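Probable acetyltransferase (Pseudomonas aeruginosa PAO1, PDB 2EUI) is of unknown function but belongs to the GNAT family, and so probably transfers an acyl group, such as acetyl, to an acceptor not yet identified. Local coordinates at residues L17-K20 and Y21-Y25; S118-V121 and D122-V125; K128-E131 and S132-F135. All coordinates share one frame; numbering follows the deposited sequence.

Interaction 1. Residues L17-K20 and Y21-Y25; sequences LFVK and YREFY
Tyr21 sets its CB and ring edge against Phe18 O, one turn earlier in helix 11-24, the first helix of this GNAT fold. Four i to i+4 backbone hydrogen bonds define the helical geometry, joining the amides of residues 21 to 24 to the carbonyls of residues 17 to 20. The bond from Tyr21 N to Leu17 O measures 3.3 Å. That from Phe24 N to Lys20 O is shorter, at 2.7 Å. With CG anti to the backbone N (chi1 163°), Tyr21 turns its ring edge toward Phe18 O, which lies near the ring plane, 3.9 Å from Tyr21 CD2. Its hydroxyl makes a weak hydrogen bond with Asp83 on strand 76-86. Lys20 takes part mainly through its backbone and CB, and Lys20 NZ stays 6.5 Å from Glu23 OE1, too far for a salt bridge. On the inner side, Arg22 CG stands over one face of the Phe18 ring and the chain crosses it at a slant, Arg22 CD coming 3.7 Å from Phe18 CE2; its NH1 then bonds Leu28 O, while weaker bonds reach Ser72 and Leu73 of the second subunit. Val19, on the partly exposed flank, touches the carboxylate of Glu23 through one branch, Val19 CG1 standing 3.4 Å from Glu23 CD.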
loop_
_atom_site.group_PDB
_atom_site.type_symbol
_atom_site.label_atom_id
_atom_site.label_comp_id
_atom_site.label_asym_id
_atom_site.label_seq_id
_atom_site.Cartn_x
_atom_site.Cartn_y
_atom_site.Cartn_z
ATOM N N LEU A 17 14.296 -16.287 -8.324
ATOM C CA LEU A 17 13.567 -16.672 -7.119
ATOM C C LEU A 17 12.234 -15.939 -7.018
ATOM O O LEU A 17 11.296 -16.435 -6.399
ATOM C CB LEU A 17 14.388 -16.393 -5.861
ATOM C CG LEU A 17 13.747 -17.079 -4.652
ATOM C CD1 LEU A 17 13.712 -18.587 -4.904
ATOM C CD2 LEU A 17 14.526 -16.758 -3.385
ATOM N N PHE A 18 12.164 -14.756 -7.625
ATOM C CA PHE A 18 10.940 -13.964 -7.619
ATOM C C PHE A 18 9.875 -14.668 -8.462
ATOM O O PHE A 18 8.671 -14.600 -8.175
ATOM C CB PHE A 18 11.216 -12.580 -8.194
ATOM C CG PHE A 18 10.052 -11.642 -8.117
ATOM C CD1 PHE A 18 9.516 -11.276 -6.892
ATOM C CD2 PHE A 18 9.515 -11.086 -9.274
ATOM C CE1 PHE A 18 8.465 -10.364 -6.818
ATOM C CE2 PHE A 18 8.459 -10.169 -9.207
ATOM C CZ PHE A 18 7.933 -9.808 -7.981
ATOM N N VAL A 19 10.337 -15.338 -9.508
ATOM C CA VAL A 19 9.467 -16.071 -10.405
ATOM C C VAL A 19 8.857 -17.266 -9.671
ATOM O O VAL A 19 7.642 -17.457 -9.680
ATOM C CB VAL A 19 10.269 -16.549 -11.637
ATOM C CG1 VAL A 19 9.431 -17.522 -12.474
ATOM C CG2 VAL A 19 10.703 -15.333 -12.466
ATOM N N LYS A 20 9.718 -18.054 -9.030
ATOM C CA LYS A 20 9.307 -19.233 -8.269
ATOM C C LYS A 20 8.143 -18.875 -7.362
ATOM O O LYS A 20 7.146 -19.602 -7.277
ATOM C CB LYS A 20 10.465 -19.727 -7.401
ATOM C CG LYS A 20 11.719 -20.109 -8.153
ATOM C CD LYS A 20 11.698 -21.564 -8.533
ATOM C CE LYS A 20 12.977 -21.928 -9.236
ATOM N NZ LYS A 20 14.121 -21.274 -8.549
ATOM N N TYR A 21 8.304 -17.750 -6.671
ATOM C CA TYR A 21 7.302 -17.209 -5.749
ATOM C C TYR A 21 5.946 -16.976 -6.426
ATOM O O TYR A 21 4.910 -17.438 -5.946
ATOM C CB TYR A 21 7.822 -15.892 -5.169
ATOM C CG TYR A 21 6.763 -15.025 -4.533
ATOM C CD1 TYR A 21 6.149 -15.403 -3.343
ATOM C CD2 TYR A 21 6.373 -13.828 -5.123
ATOM C CE1 TYR A 21 5.176 -14.611 -2.756
ATOM C CE2 TYR A 21 5.403 -13.033 -4.547
ATOM C CZ TYR A 21 4.806 -13.427 -3.361
ATOM O OH TYR A 21 3.845 -12.635 -2.770
ATOM N N ARG A 22 5.967 -16.252 -7.542
ATOM C CA ARG A 22 4.759 -15.947 -8.283
ATOM C C ARG A 22 4.156 -17.224 -8.839
ATOM O O ARG A 22 2.938 -17.395 -8.863
ATOM C CB ARG A 22 5.073 -14.973 -9.430
ATOM C CG ARG A 22 5.579 -13.597 -8.980
ATOM C CD ARG A 22 5.849 -12.664 -10.154
ATOM N NE ARG A 22 4.680 -12.534 -11.024
ATOM C CZ ARG A 22 4.465 -13.283 -12.103
ATOM N NH1 ARG A 22 5.346 -14.210 -12.445
ATOM N NH2 ARG A 22 3.376 -13.113 -12.835
ATOM N N GLU A 23 5.011 -18.131 -9.290
ATOM C CA GLU A 23 4.524 -19.385 -9.847
ATOM C C GLU A 23 3.899 -20.224 -8.748
ATOM O O GLU A 23 2.834 -20.817 -8.936
ATOM C CB GLU A 23 5.665 -20.161 -10.498
ATOM C CG GLU A 23 6.306 -19.451 -11.653
ATOM C CD GLU A 23 7.412 -20.264 -12.283
ATOM O OE1 GLU A 23 8.367 -20.643 -11.560
ATOM O OE2 GLU A 23 7.331 -20.522 -13.507
ATOM N N PHE A 24 4.565 -20.254 -7.599
ATOM C CA PHE A 24 4.103 -21.036 -6.465
ATOM C C PHE A 24 2.718 -20.623 -5.998
ATOM O O PHE A 24 2.010 -21.407 -5.374
ATOM C CB PHE A 24 5.089 -20.908 -5.306
ATOM C CG PHE A 24 4.708 -21.711 -4.101
ATOM C CD1 PHE A 24 5.038 -23.058 -4.013
ATOM C CD2 PHE A 24 3.989 -21.126 -3.061
ATOM C CE1 PHE A 24 4.657 -23.814 -2.900
ATOM C CE2 PHE A 24 3.602 -21.871 -1.949
ATOM C CZ PHE A 24 3.937 -23.220 -1.867
ATOM N N TYR A 25 2.332 -19.388 -6.297
ATOM C CA TYR A 25 1.031 -18.888 -5.878
ATOM C C TYR A 25 -0.015 -18.778 -6.988
ATOM O O TYR A 25 -1.025 -18.090 -6.833
ATOM C CB TYR A 25 1.199 -17.544 -5.160
ATOM C CG TYR A 25 1.762 -17.704 -3.769
ATOM C CD1 TYR A 25 1.015 -18.307 -2.763
ATOM C CD2 TYR A 25 3.059 -17.293 -3.469
ATOM C CE1 TYR A 25 1.547 -18.500 -1.487
ATOM C CE2 TYR A 25 3.603 -17.480 -2.197
ATOM C CZ TYR A 25 2.843 -18.081 -1.211
ATOM O OH TYR A 25 3.366 -18.245 0.054
#

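Interaction 2. Residues S118-V121 and D122-V125; sequences STSV and DNEV
Ser120 and Asn123 form the close-packed end of a type I beta turn that carries the chain from strand 112-120 into helix 124-131. The turn is marked by the bond from Asn123 N to Ser120 O, 3.0 Å long and bent to 139° at the hydrogen, with the donor standing above the carbonyl plane. Asn123 turns its side chain back toward the strand end (chi1 -66°), which sets Asn123 CB 3.5 Å from Ser120 O and the amide beside Ser120 CB and Thr119 OG1. How that amide is turned is doubtful, so its contacts are evidence of packing rather than of a particular bond. Ser120 OG reaches round to Asp122 N at 3.0 Å, a hydrogen bond whose donor is less surely placed.

The outer side is looser. Asp122 and Glu124 are exposed, and Glu124 OE2 comes no closer to Val121 O than 3.8 Å, whereas Val121 leans on Phe141 of the second subunit. Asn123 occupies the N-cap position without a capping bond from its side chain. Ser118 to Ser120 pair antiparallel with a strand of the second subunit, so the sheet continues across the dimer, while helix 124-131 begins just after the turn and packs back on the sheet through Tyr130.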
loop_
_atom_site.group_PDB
_atom_site.type_symbol
_atom_site.label_atom_id
_atom_site.label_comp_id
_atom_site.label_asym_id
_atom_site.label_seq_id
_atom_site.Cartn_x
_atom_site.Cartn_y
_atom_site.Cartn_z
ATOM N N SER A 118 -1.738 -8.181 3.051
ATOM C CA SER A 118 -2.928 -8.614 2.343
ATOM C C SER A 118 -2.544 -9.860 1.560
ATOM O O SER A 118 -1.501 -9.877 0.906
ATOM C CB SER A 118 -3.395 -7.502 1.402
ATOM O OG SER A 118 -4.630 -7.827 0.805
ATOM N N THR A 119 -3.377 -10.899 1.639
ATOM C CA THR A 119 -3.113 -12.159 0.942
ATOM C C THR A 119 -4.379 -12.964 0.596
ATOM O O THR A 119 -5.442 -12.776 1.197
ATOM C CB THR A 119 -2.161 -13.037 1.773
ATOM O OG1 THR A 119 -1.733 -14.164 0.996
ATOM C CG2 THR A 119 -2.856 -13.528 3.033
ATOM N N SER A 120 -4.251 -13.861 -0.376
ATOM C CA SER A 120 -5.367 -14.687 -0.844
ATOM C C SER A 120 -6.092 -15.477 0.234
ATOM O O SER A 120 -5.463 -16.100 1.094
ATOM C CB SER A 120 -4.881 -15.659 -1.925
ATOM O OG SER A 120 -5.872 -16.623 -2.244
ATOM N N VAL A 121 -7.420 -15.470 0.172
ATOM C CA VAL A 121 -8.221 -16.206 1.144
ATOM C C VAL A 121 -7.861 -17.686 1.061
ATOM O O VAL A 121 -8.070 -18.439 2.012
ATOM C CB VAL A 121 -9.744 -16.046 0.875
ATOM C CG1 VAL A 121 -10.138 -14.578 0.937
ATOM C CG2 VAL A 121 -10.097 -16.620 -0.475
ATOM N N ASP A 122 -7.305 -18.089 -0.080
ATOM C CA ASP A 122 -6.910 -19.474 -0.315
ATOM C C ASP A 122 -5.468 -19.820 0.087
ATOM O O ASP A 122 -4.910 -20.797 -0.416
ATOM C CB ASP A 122 -7.100 -19.816 -1.796
ATOM C CG ASP A 122 -8.555 -20.038 -2.167
ATOM O OD1 ASP A 122 -9.430 -19.315 -1.635
ATOM O OD2 ASP A 122 -8.817 -20.931 -3.004
ATOM N N ASN A 123 -4.862 -19.036 0.978
ATOM C CA ASN A 123 -3.487 -19.310 1.409
ATOM C C ASN A 123 -3.367 -19.636 2.889
ATOM O O ASN A 123 -2.644 -18.948 3.613
ATOM C CB ASN A 123 -2.566 -18.126 1.118
ATOM C CG ASN A 123 -2.390 -17.868 -0.359
ATOM O OD1 ASN A 123 -2.590 -18.760 -1.186
ATOM N ND2 ASN A 123 -1.993 -16.645 -0.702
ATOM N N GLU A 124 -4.062 -20.683 3.334
ATOM C CA GLU A 124 -4.030 -21.096 4.736
ATOM C C GLU A 124 -2.626 -21.020 5.333
ATOM O O GLU A 124 -2.412 -20.386 6.363
ATOM C CB GLU A 124 -4.527 -22.534 4.890
ATOM C CG GLU A 124 -5.841 -22.863 4.203
ATOM C CD GLU A 124 -6.953 -21.898 4.546
ATOM O OE1 GLU A 124 -6.889 -21.258 5.620
ATOM O OE2 GLU A 124 -7.900 -21.794 3.740
ATOM N N VAL A 125 -1.673 -21.681 4.688
ATOM C CA VAL A 125 -0.307 -21.689 5.182
ATOM C C VAL A 125 0.198 -20.262 5.322
ATOM O O VAL A 125 0.546 -19.828 6.419
ATOM C CB VAL A 125 0.635 -22.499 4.246
ATOM C CG1 VAL A 125 2.020 -22.603 4.856
ATOM C CG2 VAL A 125 0.073 -23.888 4.023
#

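Interaction 3. Residues K128-E131 and S132-F135; sequences KVYE and SIGF
Phe135 presents a ring face to the ring edge of Tyr130, an offset edge-to-face pair whose centroids are 5.6 Å apart and whose planes meet at 77°. The two side chains lie side by side and point the same way, and the touching atoms are the CD1 carbons of both rings, 4.0 Å apart. Phe135 also brings its own ring edge to Tyr130 O. Ile133 fills in beside the pair, its CD1 lying near the plane of the Tyr130 ring, 4.3 Å from Tyr130 CD1.

These residues frame the C-terminal end of helix 124-131, where the backbone bonding changes pattern. Ser132 N still makes an i to i+4 bond, 3.0 Å from Lys128 O. Next, Ile133 N turns to Tyr130 O at 3.1 Å, approaching from above the carbonyl plane, and a weak bond of 3.3 Å from Gly134 N to Glu131 O closes a type I turn from Glu131 to Gly134. Gly134 has a phi of 121°, where a CB would press on the preceding carbonyl O; after it the chain turns and Phe135 points back to the helix.

Ser132 adds a side-chain bond. Its OG sits between its own backbone N and carbonyl carbon (chi1 73°), and from there Ser132 OG donates to Val129 O at 2.6 Å. Tyr130 and Phe135 are buried against Leu81 of strand 76-86 and Val117 of strand 112-120, while Val129 and Ile133 meet Leu100 of helix 92-109.

Polar and apolar parts meet at Tyr130 O, which accepts from Ile133 N and also lies at the Phe135 ring edge; the Ser132 and Gly134 end is exposed. The contacts described here to the two strands and helix 92-109 are apolar, consistent with attachment of this helix end by packing.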
loop_
_atom_site.group_PDB
_atom_site.type_symbol
_atom_site.label_atom_id
_atom_site.label_comp_id
_atom_site.label_asym_id
_atom_site.label_seq_id
_atom_site.Cartn_x
_atom_site.Cartn_y
_atom_site.Cartn_z
ATOM N N LYS A 128 -1.209 -18.468 8.126
ATOM C CA LYS A 128 -0.799 -18.995 9.419
ATOM C C LYS A 128 0.509 -18.333 9.859
ATOM O O LYS A 128 0.638 -17.875 10.994
ATOM C CB LYS A 128 -0.615 -20.511 9.335
ATOM C CG LYS A 128 -0.614 -21.206 10.695
ATOM C CD LYS A 128 0.335 -22.404 10.736
ATOM C CE LYS A 128 1.790 -21.946 10.729
ATOM N NZ LYS A 128 2.070 -21.079 11.911
ATOM N N VAL A 129 1.475 -18.295 8.949
ATOM C CA VAL A 129 2.770 -17.686 9.213
ATOM C C VAL A 129 2.588 -16.239 9.657
ATOM O O VAL A 129 3.198 -15.800 10.630
ATOM C CB VAL A 129 3.643 -17.707 7.957
ATOM C CG1 VAL A 129 4.972 -17.018 8.227
ATOM C CG2 VAL A 129 3.849 -19.135 7.507
ATOM N N TYR A 130 1.744 -15.500 8.942
ATOM C CA TYR A 130 1.483 -14.102 9.280
ATOM C C TYR A 130 0.930 -13.955 10.694
ATOM O O TYR A 130 1.374 -13.096 11.460
ATOM C CB TYR A 130 0.492 -13.474 8.279
ATOM C CG TYR A 130 1.121 -13.115 6.959
ATOM C CD1 TYR A 130 2.324 -12.418 6.920
ATOM C CD2 TYR A 130 0.527 -13.474 5.753
ATOM C CE1 TYR A 130 2.920 -12.087 5.727
ATOM C CE2 TYR A 130 1.119 -13.144 4.542
ATOM C CZ TYR A 130 2.317 -12.448 4.540
ATOM O OH TYR A 130 2.924 -12.087 3.360
ATOM N N GLU A 131 -0.050 -14.792 11.024
ATOM C CA GLU A 131 -0.681 -14.766 12.336
ATOM C C GLU A 131 0.313 -15.066 13.452
ATOM O O GLU A 131 0.245 -14.485 14.544
ATOM C CB GLU A 131 -1.846 -15.758 12.363
ATOM C CG GLU A 131 -3.031 -15.264 11.529
ATOM C CD GLU A 131 -4.173 -16.263 11.408
ATOM O OE1 GLU A 131 -4.677 -16.753 12.446
ATOM O OE2 GLU A 131 -4.580 -16.546 10.260
ATOM N N SER A 132 1.258 -15.950 13.149
ATOM C CA SER A 132 2.271 -16.352 14.107
ATOM C C SER A 132 3.338 -15.286 14.333
ATOM O O SER A 132 4.230 -15.470 15.156
ATOM C CB SER A 132 2.945 -17.641 13.646
ATOM O OG SER A 132 3.804 -17.382 12.554
ATOM N N ILE A 133 3.273 -14.178 13.611
ATOM C CA ILE A 133 4.267 -13.139 13.816
ATOM C C ILE A 133 3.608 -11.840 14.243
ATOM O O ILE A 133 4.210 -10.768 14.156
ATOM C CB ILE A 133 5.112 -12.893 12.550
ATOM C CG1 ILE A 133 4.257 -12.285 11.442
ATOM C CG2 ILE A 133 5.716 -14.215 12.067
ATOM C CD1 ILE A 133 5.057 -11.938 10.205
ATOM N N GLY A 134 2.363 -11.941 14.706
ATOM C CA GLY A 134 1.658 -10.760 15.169
ATOM C C GLY A 134 0.358 -10.426 14.466
ATOM O O GLY A 134 -0.682 -10.325 15.113
ATOM N N PHE A 135 0.418 -10.253 13.148
ATOM C CA PHE A 135 -0.752 -9.902 12.345
ATOM C C PHE A 135 -2.113 -10.418 12.807
ATOM O O PHE A 135 -2.256 -11.574 13.204
ATOM C CB PHE A 135 -0.536 -10.323 10.889
ATOM C CG PHE A 135 0.420 -9.448 10.147
ATOM C CD1 PHE A 135 1.741 -9.845 9.950
ATOM C CD2 PHE A 135 0.007 -8.203 9.670
ATOM C CE1 PHE A 135 2.640 -9.011 9.293
ATOM C CE2 PHE A 135 0.888 -7.358 9.014
ATOM C CZ PHE A 135 2.208 -7.757 8.823
#

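Near the N terminus, interaction 1 lies within helix 11-24 and closes only successive helical turns. Interactions 2 and 3 follow much later, at the two ends of helix 124-131: residues 118-125 turn strand 112-120 into it, and residues 128-135 turn the chain out of it. The three run in series, none nested or crossing. In space, 1 and 2 touch through Tyr25 and the side chain of Asn123, and 2 and 3 touch through Thr119 CG2 and Tyr130 CE2 at 4.3 Å. Interactions 1 and 3 stay apart, about 6 Å between nearest atoms. All three reach the second subunit, so both helices and the edge strand face it.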